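SmhA (Serratia marcescens, PDB 7A27) is the A component of Smh, a tripartite alpha-pore-forming toxin, and probably works with its partner proteins to perforate target-cell membranes. Local coordinates at residues Gln24-Gln29 against Ala357-Leu362; Ser30-Leu35 against Gln63-Phe68. All blocks are in the same frame, centred on the assembly; numbering follows the deposited sequence.

How the interactions relate
Helix 14-37 is the element shared by both contacts, whose centres lie about 10 Å apart. In interaction 1 its residues 24-29 meet the end of helix 325-358, 328 residues further along the chain; in interaction 2 its next residues, 30-35, meet helix 48-96, the following helix in sequence. The short-range contact therefore falls within the long chain segment that interaction 1 spans. The two also touch: Asn360 O and Asn33 ND2 are 3.2 Å apart in a weak hydrogen bond, and Leu362 packs on Asn33. One N-terminal helix thus packs against both the next helix in sequence and the C-terminal end of helix 325-358 in this soluble form of the toxin.

Interaction 1: residues Gln24-Gln29 against Ala357-Leu362; sequences QALLNQ and AGNNIL
Gln29 and Asn359 both carry CG anti to the backbone N (chi1 -167° and -165°), and this sends their amides past one another, pointing in opposite directions, between helix 14-37 and the C-terminal end of helix 325-358. The Gln29 chain is extended beyond CG, so its amide reaches the backbone of the turn: CD lies 3.5 Å from Asn359 O, and NE2 lies 3.7 Å from Asn360 CA. The amide planes stand 80° apart. Asn359 ND2 makes a weak, bent hydrogen bond to Gln29 OE1, 3.4 Å long. The same ND2 sits 2.8 Å from Leu26 O, while CB and CD2 of Leu26 lie next to it on one side. The stronger bond of Gln29 runs from NE2 to Tyr356 O in the last turn of helix 325-358, and Ser30 OG is a second weak partner of Asn359 ND2. Asn359, the first residue to leave that helix, lies in a type I beta turn from Gly358 to Ile361. It has been seen to bind calcium in a crystal structure of this protein, although no ion is bound to this chain here. The chemistry implies a helix end docked chiefly by amides, the Gln29 amide oriented by a carbonyl on NE2 and an N-H on OE1.

Interaction 2: residues Ser30-Leu35 against Gln63-Phe68; sequences SYSNLL and QQAQVF
Ser32 and Ala65 are the nearest pair across the two segments, their CA atoms 4.5 Å apart. The methyl of Ala65 rests 3.7 Å from Ser32 O and 3.9 Å from Ser32 CB, while Ser32 CB in turn lies 3.7 Å from Ala65 O, so each small side chain lies against the backbone of the other helix. One turn along, Leu35 adds an apolar touch through its CB, 4.2 Å from Ala65 CB. On the other side of Ser32, Phe68 CD2 comes within 3.5 Å of Ser32 OG, which meets the ring obliquely. Phe68 reaches there because its ring leaves anti to the backbone N (chi1 -176°). The hydroxyl of Ser32 is held within its own helix: with OG beside the backbone N (chi1 -59°), it bonds to Asn28 O one turn earlier, which satisfies this buried polar group. Next comes Phe287 of helix 272-299, packing on both Ser32 and Leu35, and Asn28, touching Phe68 from the preceding turn. The segment axes approach to 8.7 Å with a signed crossing angle of -140°. These two consecutive helices thus pack at a tilt, roughly antiparallel, inside the long helical bundle of this alpha-pore-forming toxin component.

Interaction 1: residues Gln24-Gln29 against Ala357-Leu362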
ATOM      1  N   GLN A  24      -0.582  -2.751   1.825  1.00 67.62           N
ATOM      2  CA  GLN A  24      -1.112  -1.383   2.040  1.00 66.80           C
ATOM      3  C   GLN A  24      -0.840  -0.536   0.803  1.00 66.47           C
ATOM      4  O   GLN A  24      -1.761   0.149   0.376  1.00 71.17           O
ATOM      5  CB  GLN A  24      -0.525  -0.777   3.319  1.00 67.27           C
ATOM      6  CG  GLN A  24      -0.755  -1.609   4.578  1.00 67.40           C
ATOM      7  CD  GLN A  24      -2.194  -1.778   5.010  1.00 69.83           C
ATOM      8  OE1 GLN A  24      -3.130  -1.182   4.475  1.00 72.52           O
ATOM      9  NE2 GLN A  24      -2.391  -2.607   6.020  1.00 72.51           N
ATOM     10  N   ALA A  25       0.360  -0.583   0.237  1.00 65.55           N
ATOM     11  CA  ALA A  25       0.744   0.211  -0.956  1.00 66.11           C
ATOM     12  C   ALA A  25      -0.183  -0.121  -2.119  1.00 66.33           C
ATOM     13  O   ALA A  25      -0.605   0.822  -2.778  1.00 69.45           O
ATOM     14  CB  ALA A  25       2.188  -0.020  -1.348  1.00 67.11           C
ATOM     15  N   LEU A  26      -0.481  -1.398  -2.383  1.00 65.21           N
ATOM     16  CA  LEU A  26      -1.383  -1.806  -3.491  1.00 64.93           C
ATOM     17  C   LEU A  26      -2.769  -1.220  -3.242  1.00 65.39           C
ATOM     18  O   LEU A  26      -3.358  -0.690  -4.178  1.00 66.92           O
ATOM     19  CB  LEU A  26      -1.474  -3.329  -3.587  1.00 64.36           C
ATOM     20  CG  LEU A  26      -0.254  -4.039  -4.147  1.00 64.05           C
ATOM     21  CD1 LEU A  26      -0.371  -5.536  -3.933  1.00 64.93           C
ATOM     22  CD2 LEU A  26      -0.059  -3.733  -5.610  1.00 64.76           C
ATOM     23  N   LEU A  27      -3.286  -1.368  -2.031  1.00 65.89           N
ATOM     24  CA  LEU A  27      -4.612  -0.828  -1.662  1.00 66.72           C
ATOM     25  C   LEU A  27      -4.569   0.699  -1.830  1.00 68.78           C
ATOM     26  O   LEU A  27      -5.492   1.245  -2.424  1.00 70.96           O
ATOM     27  CB  LEU A  27      -4.977  -1.252  -0.236  1.00 63.98           C
ATOM     28  CG  LEU A  27      -6.352  -0.805   0.233  1.00 63.06           C
ATOM     29  CD1 LEU A  27      -7.424  -1.257  -0.718  1.00 63.79           C
ATOM     30  CD2 LEU A  27      -6.670  -1.346   1.602  1.00 63.07           C
ATOM     31  N   ASN A  28      -3.503   1.363  -1.395  1.00 69.51           N
ATOM     32  CA  ASN A  28      -3.392   2.842  -1.454  1.00 70.96           C
ATOM     33  C   ASN A  28      -3.324   3.272  -2.927  1.00 70.20           C
ATOM     34  O   ASN A  28      -3.702   4.410  -3.238  1.00 72.21           O
ATOM     35  CB  ASN A  28      -2.193   3.361  -0.660  1.00 72.96           C
ATOM     36  CG  ASN A  28      -2.393   4.780  -0.160  1.00 75.07           C
ATOM     37  OD1 ASN A  28      -3.524   5.259  -0.051  1.00 72.83           O
ATOM     38  ND2 ASN A  28      -1.298   5.453   0.167  1.00 78.51           N
ATOM     39  N   GLN A  29      -2.858   2.390  -3.800  1.00 67.75           N
ATOM     40  CA  GLN A  29      -2.791   2.619  -5.266  1.00 68.50           C
ATOM     41  C   GLN A  29      -4.243   2.746  -5.751  1.00 70.12           C
ATOM     42  O   GLN A  29      -4.528   3.692  -6.526  1.00 70.63           O
ATOM     43  CB  GLN A  29      -1.999   1.464  -5.896  1.00 67.68           C
ATOM     44  CG  GLN A  29      -1.564   1.658  -7.331  1.00 68.55           C
ATOM     45  CD  GLN A  29      -0.699   0.519  -7.838  1.00 69.91           C
ATOM     46  OE1 GLN A  29      -0.607  -0.544  -7.242  1.00 69.19           O
ATOM     47  NE2 GLN A  29      -0.043   0.724  -8.972  1.00 70.67           N
ATOM     48  N   ALA A 357       2.152  -3.215 -11.354  1.00 73.39           N
ATOM     49  CA  ALA A 357       1.964  -2.869 -12.783  1.00 75.96           C
ATOM     50  C   ALA A 357       0.478  -2.976 -13.129  1.00 77.58           C
ATOM     51  O   ALA A 357      -0.066  -1.988 -13.646  1.00 81.23           O
ATOM     52  CB  ALA A 357       2.801  -3.750 -13.678  1.00 75.93           C
ATOM     53  N   GLY A 358      -0.147  -4.118 -12.816  1.00 77.68           N
ATOM     54  CA  GLY A 358      -1.543  -4.453 -13.166  1.00 78.69           C
ATOM     55  C   GLY A 358      -2.550  -3.601 -12.423  1.00 78.53           C
ATOM     56  O   GLY A 358      -3.537  -3.151 -13.054  1.00 79.28           O
ATOM     57  N   ASN A 359      -2.281  -3.341 -11.143  1.00 78.23           N
ATOM     58  CA  ASN A 359      -3.175  -2.586 -10.230  1.00 77.80           C
ATOM     59  C   ASN A 359      -3.056  -1.075 -10.462  1.00 76.90           C
ATOM     60  O   ASN A 359      -3.599  -0.334  -9.611  1.00 76.81           O
ATOM     61  CB  ASN A 359      -2.883  -2.923  -8.766  1.00 76.97           C
ATOM     62  CG  ASN A 359      -3.969  -2.467  -7.814  1.00 77.44           C
ATOM     63  OD1 ASN A 359      -5.155  -2.536  -8.137  1.00 79.30           O
ATOM     64  ND2 ASN A 359      -3.572  -1.998  -6.641  1.00 77.80           N
ATOM     65  N   ASN A 360      -2.430  -0.630 -11.565  1.00 76.35           N
ATOM     66  CA  ASN A 360      -2.279   0.814 -11.879  1.00 75.78           C
ATOM     67  C   ASN A 360      -3.612   1.371 -12.382  1.00 75.62           C
ATOM     68  O   ASN A 360      -3.778   2.597 -12.349  1.00 74.27           O
ATOM     69  CB  ASN A 360      -1.196   1.121 -12.912  1.00 76.60           C
ATOM     70  CG  ASN A 360      -0.947   2.616 -13.020  1.00 78.35           C
ATOM     71  OD1 ASN A 360      -0.714   3.299 -12.018  1.00 80.53           O
ATOM     72  ND2 ASN A 360      -1.005   3.153 -14.221  1.00 77.86           N
ATOM     73  N   ILE A 361      -4.509   0.503 -12.844  1.00 77.17           N
ATOM     74  CA  ILE A 361      -5.844   0.892 -13.385  1.00 79.33           C
ATOM     75  C   ILE A 361      -6.934   0.303 -12.477  1.00 77.58           C
ATOM     76  O   ILE A 361      -6.769  -0.833 -12.015  1.00 77.75           O
ATOM     77  CB  ILE A 361      -5.991   0.482 -14.870  1.00 83.02           C
ATOM     78  CG1 ILE A 361      -7.320   0.972 -15.460  1.00 87.31           C
ATOM     79  CG2 ILE A 361      -5.808  -1.017 -15.051  1.00 83.09           C
ATOM     80  CD1 ILE A 361      -7.560   2.487 -15.383  1.00 87.69           C
ATOM     81  N   LEU A 362      -7.991   1.079 -12.204  1.00 75.83           N
ATOM     82  CA  LEU A 362      -9.161   0.705 -11.358  1.00 74.05           C
ATOM     83  C   LEU A 362     -10.371   0.601 -12.278  1.00 75.82           C
ATOM     84  O   LEU A 362     -11.137   1.551 -12.424  1.00 76.00           O
ATOM     85  CB  LEU A 362      -9.367   1.784 -10.290  1.00 72.31           C
ATOM     86  CG  LEU A 362     -10.384   1.476  -9.193  1.00 70.91           C
ATOM     87  CD1 LEU A 362      -9.889   0.324  -8.328  1.00 69.49           C
ATOM     88  CD2 LEU A 362     -10.646   2.717  -8.331  1.00 70.22           C
TER

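Interaction 2: residues Ser30-Leu35 against Gln63-Phe68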
ATOM      1  N   SER A  30      -5.128   1.853  -5.267  1.00 68.42           N
ATOM      2  CA  SER A  30      -6.566   1.786  -5.634  1.00 67.08           C
ATOM      3  C   SER A  30      -7.299   2.990  -5.035  1.00 65.14           C
ATOM      4  O   SER A  30      -8.150   3.543  -5.723  1.00 65.73           O
ATOM      5  CB  SER A  30      -7.209   0.476  -5.217  1.00 66.63           C
ATOM      6  OG  SER A  30      -6.584  -0.646  -5.828  1.00 65.42           O
ATOM      7  N   TYR A  31      -6.968   3.404  -3.815  1.00 63.14           N
ATOM      8  CA  TYR A  31      -7.587   4.588  -3.159  1.00 63.91           C
ATOM      9  C   TYR A  31      -7.135   5.863  -3.868  1.00 65.29           C
ATOM     10  O   TYR A  31      -7.915   6.808  -3.887  1.00 66.74           O
ATOM     11  CB  TYR A  31      -7.316   4.632  -1.655  1.00 63.12           C
ATOM     12  CG  TYR A  31      -8.028   3.582  -0.842  1.00 62.96           C
ATOM     13  CD1 TYR A  31      -9.322   3.188  -1.148  1.00 64.11           C
ATOM     14  CD2 TYR A  31      -7.459   3.060   0.302  1.00 61.79           C
ATOM     15  CE1 TYR A  31      -9.984   2.233  -0.393  1.00 63.17           C
ATOM     16  CE2 TYR A  31      -8.109   2.116   1.077  1.00 60.80           C
ATOM     17  CZ  TYR A  31      -9.370   1.701   0.719  1.00 61.33           C
ATOM     18  OH  TYR A  31     -10.019   0.785   1.469  1.00 62.83           O
ATOM     19  N   SER A  32      -5.936   5.887  -4.444  1.00 67.12           N
ATOM     20  CA  SER A  32      -5.470   7.027  -5.276  1.00 69.78           C
ATOM     21  C   SER A  32      -6.315   7.069  -6.547  1.00 71.80           C
ATOM     22  O   SER A  32      -6.759   8.166  -6.908  1.00 73.60           O
ATOM     23  CB  SER A  32      -4.018   6.935  -5.620  1.00 70.08           C
ATOM     24  OG  SER A  32      -3.257   6.908  -4.435  1.00 72.05           O
ATOM     25  N   ASN A  33      -6.529   5.916  -7.189  1.00 71.28           N
ATOM     26  CA  ASN A  33      -7.319   5.833  -8.438  1.00 73.50           C
ATOM     27  C   ASN A  33      -8.758   6.275  -8.155  1.00 73.81           C
ATOM     28  O   ASN A  33      -9.369   6.892  -9.049  1.00 74.03           O
ATOM     29  CB  ASN A  33      -7.289   4.433  -9.043  1.00 74.61           C
ATOM     30  CG  ASN A  33      -6.009   4.143  -9.793  1.00 75.94           C
ATOM     31  OD1 ASN A  33      -5.499   4.994 -10.538  1.00 76.81           O
ATOM     32  ND2 ASN A  33      -5.509   2.924  -9.625  1.00 76.94           N
ATOM     33  N   LEU A  34      -9.274   5.981  -6.962  1.00 71.44           N
ATOM     34  CA  LEU A  34     -10.661   6.338  -6.592  1.00 71.00           C
ATOM     35  C   LEU A  34     -10.755   7.867  -6.491  1.00 70.80           C
ATOM     36  O   LEU A  34     -11.700   8.421  -7.031  1.00 71.26           O
ATOM     37  CB  LEU A  34     -11.040   5.654  -5.277  1.00 70.44           C
ATOM     38  CG  LEU A  34     -12.472   5.887  -4.809  1.00 71.42           C
ATOM     39  CD1 LEU A  34     -13.483   5.219  -5.727  1.00 74.00           C
ATOM     40  CD2 LEU A  34     -12.653   5.381  -3.401  1.00 70.69           C
ATOM     41  N   LEU A  35      -9.796   8.521  -5.838  1.00 69.58           N
ATOM     42  CA  LEU A  35      -9.758  10.003  -5.676  1.00 69.59           C
ATOM     43  C   LEU A  35      -9.654  10.716  -7.027  1.00 71.39           C
ATOM     44  O   LEU A  35     -10.236  11.844  -7.146  1.00 74.86           O
ATOM     45  CB  LEU A  35      -8.557  10.376  -4.813  1.00 68.80           C
ATOM     46  CG  LEU A  35      -8.761  10.208  -3.316  1.00 67.99           C
ATOM     47  CD1 LEU A  35      -7.429  10.374  -2.617  1.00 67.28           C
ATOM     48  CD2 LEU A  35      -9.775  11.212  -2.797  1.00 69.45           C
ATOM     49  N   GLN A  63      -3.850  15.969  -6.364  1.00 71.17           N
ATOM     50  CA  GLN A  63      -2.395  16.244  -6.528  1.00 70.75           C
ATOM     51  C   GLN A  63      -1.618  15.159  -5.775  1.00 70.47           C
ATOM     52  O   GLN A  63      -0.719  14.567  -6.371  1.00 70.20           O
ATOM     53  CB  GLN A  63      -1.974  17.638  -6.045  1.00 70.56           C
ATOM     54  CG  GLN A  63      -2.657  18.778  -6.787  1.00 71.90           C
ATOM     55  CD  GLN A  63      -2.130  20.147  -6.425  1.00 72.51           C
ATOM     56  OE1 GLN A  63      -0.962  20.331  -6.141  1.00 73.05           O
ATOM     57  NE2 GLN A  63      -2.988  21.148  -6.467  1.00 73.32           N
ATOM     58  N   GLN A  64      -1.993  14.846  -4.532  1.00 71.99           N
ATOM     59  CA  GLN A  64      -1.250  13.864  -3.697  1.00 72.87           C
ATOM     60  C   GLN A  64      -1.483  12.438  -4.192  1.00 71.39           C
ATOM     61  O   GLN A  64      -0.559  11.615  -4.025  1.00 69.76           O
ATOM     62  CB  GLN A  64      -1.620  14.039  -2.229  1.00 73.97           C
ATOM     63  CG  GLN A  64      -1.201  15.404  -1.710  1.00 75.86           C
ATOM     64  CD  GLN A  64       0.243  15.675  -2.057  1.00 77.49           C
ATOM     65  OE1 GLN A  64       1.109  14.800  -1.965  1.00 76.02           O
ATOM     66  NE2 GLN A  64       0.506  16.889  -2.505  1.00 79.92           N
ATOM     67  N   ALA A  65      -2.664  12.169  -4.759  1.00 70.60           N
ATOM     68  CA  ALA A  65      -3.033  10.859  -5.340  1.00 70.20           C
ATOM     69  C   ALA A  65      -2.173  10.628  -6.581  1.00 70.91           C
ATOM     70  O   ALA A  65      -1.610   9.532  -6.693  1.00 71.70           O
ATOM     71  CB  ALA A  65      -4.503  10.812  -5.670  1.00 70.82           C
ATOM     72  N   GLN A  66      -2.085  11.618  -7.471  1.00 72.24           N
ATOM     73  CA  GLN A  66      -1.218  11.562  -8.681  1.00 73.36           C
ATOM     74  C   GLN A  66       0.237  11.330  -8.246  1.00 72.61           C
ATOM     75  O   GLN A  66       0.872  10.443  -8.823  1.00 74.06           O
ATOM     76  CB  GLN A  66      -1.365  12.833  -9.513  1.00 74.91           C
ATOM     77  CG  GLN A  66      -0.359  12.991 -10.651  1.00 76.00           C
ATOM     78  CD  GLN A  66      -0.549  14.305 -11.372  1.00 78.04           C
ATOM     79  OE1 GLN A  66      -1.671  14.735 -11.650  1.00 77.87           O
ATOM     80  NE2 GLN A  66       0.553  14.959 -11.702  1.00 79.51           N
ATOM     81  N   VAL A  67       0.737  12.068  -7.253  1.00 70.98           N
ATOM     82  CA  VAL A  67       2.147  11.925  -6.790  1.00 71.08           C
ATOM     83  C   VAL A  67       2.381  10.481  -6.324  1.00 70.56           C
ATOM     84  O   VAL A  67       3.359   9.849  -6.783  1.00 71.83           O
ATOM     85  CB  VAL A  67       2.524  12.951  -5.713  1.00 71.14           C
ATOM     86  CG1 VAL A  67       3.865  12.620  -5.087  1.00 71.18           C
ATOM     87  CG2 VAL A  67       2.580  14.357  -6.280  1.00 73.77           C
ATOM     88  N   PHE A  68       1.531   9.964  -5.447  1.00 69.50           N
ATOM     89  CA  PHE A  68       1.647   8.566  -4.974  1.00 69.38           C
ATOM     90  C   PHE A  68       1.654   7.610  -6.176  1.00 72.16           C
ATOM     91  O   PHE A  68       2.577   6.785  -6.287  1.00 73.06           O
ATOM     92  CB  PHE A  68       0.508   8.169  -4.035  1.00 68.27           C
ATOM     93  CG  PHE A  68       0.681   6.776  -3.484  1.00 67.01           C
ATOM     94  CD1 PHE A  68       1.520   6.546  -2.412  1.00 66.77           C
ATOM     95  CD2 PHE A  68       0.053   5.692  -4.063  1.00 67.00           C
ATOM     96  CE1 PHE A  68       1.713   5.265  -1.927  1.00 66.66           C
ATOM     97  CE2 PHE A  68       0.220   4.414  -3.544  1.00 66.54           C
ATOM     98  CZ  PHE A  68       1.059   4.200  -2.491  1.00 65.92           C
TER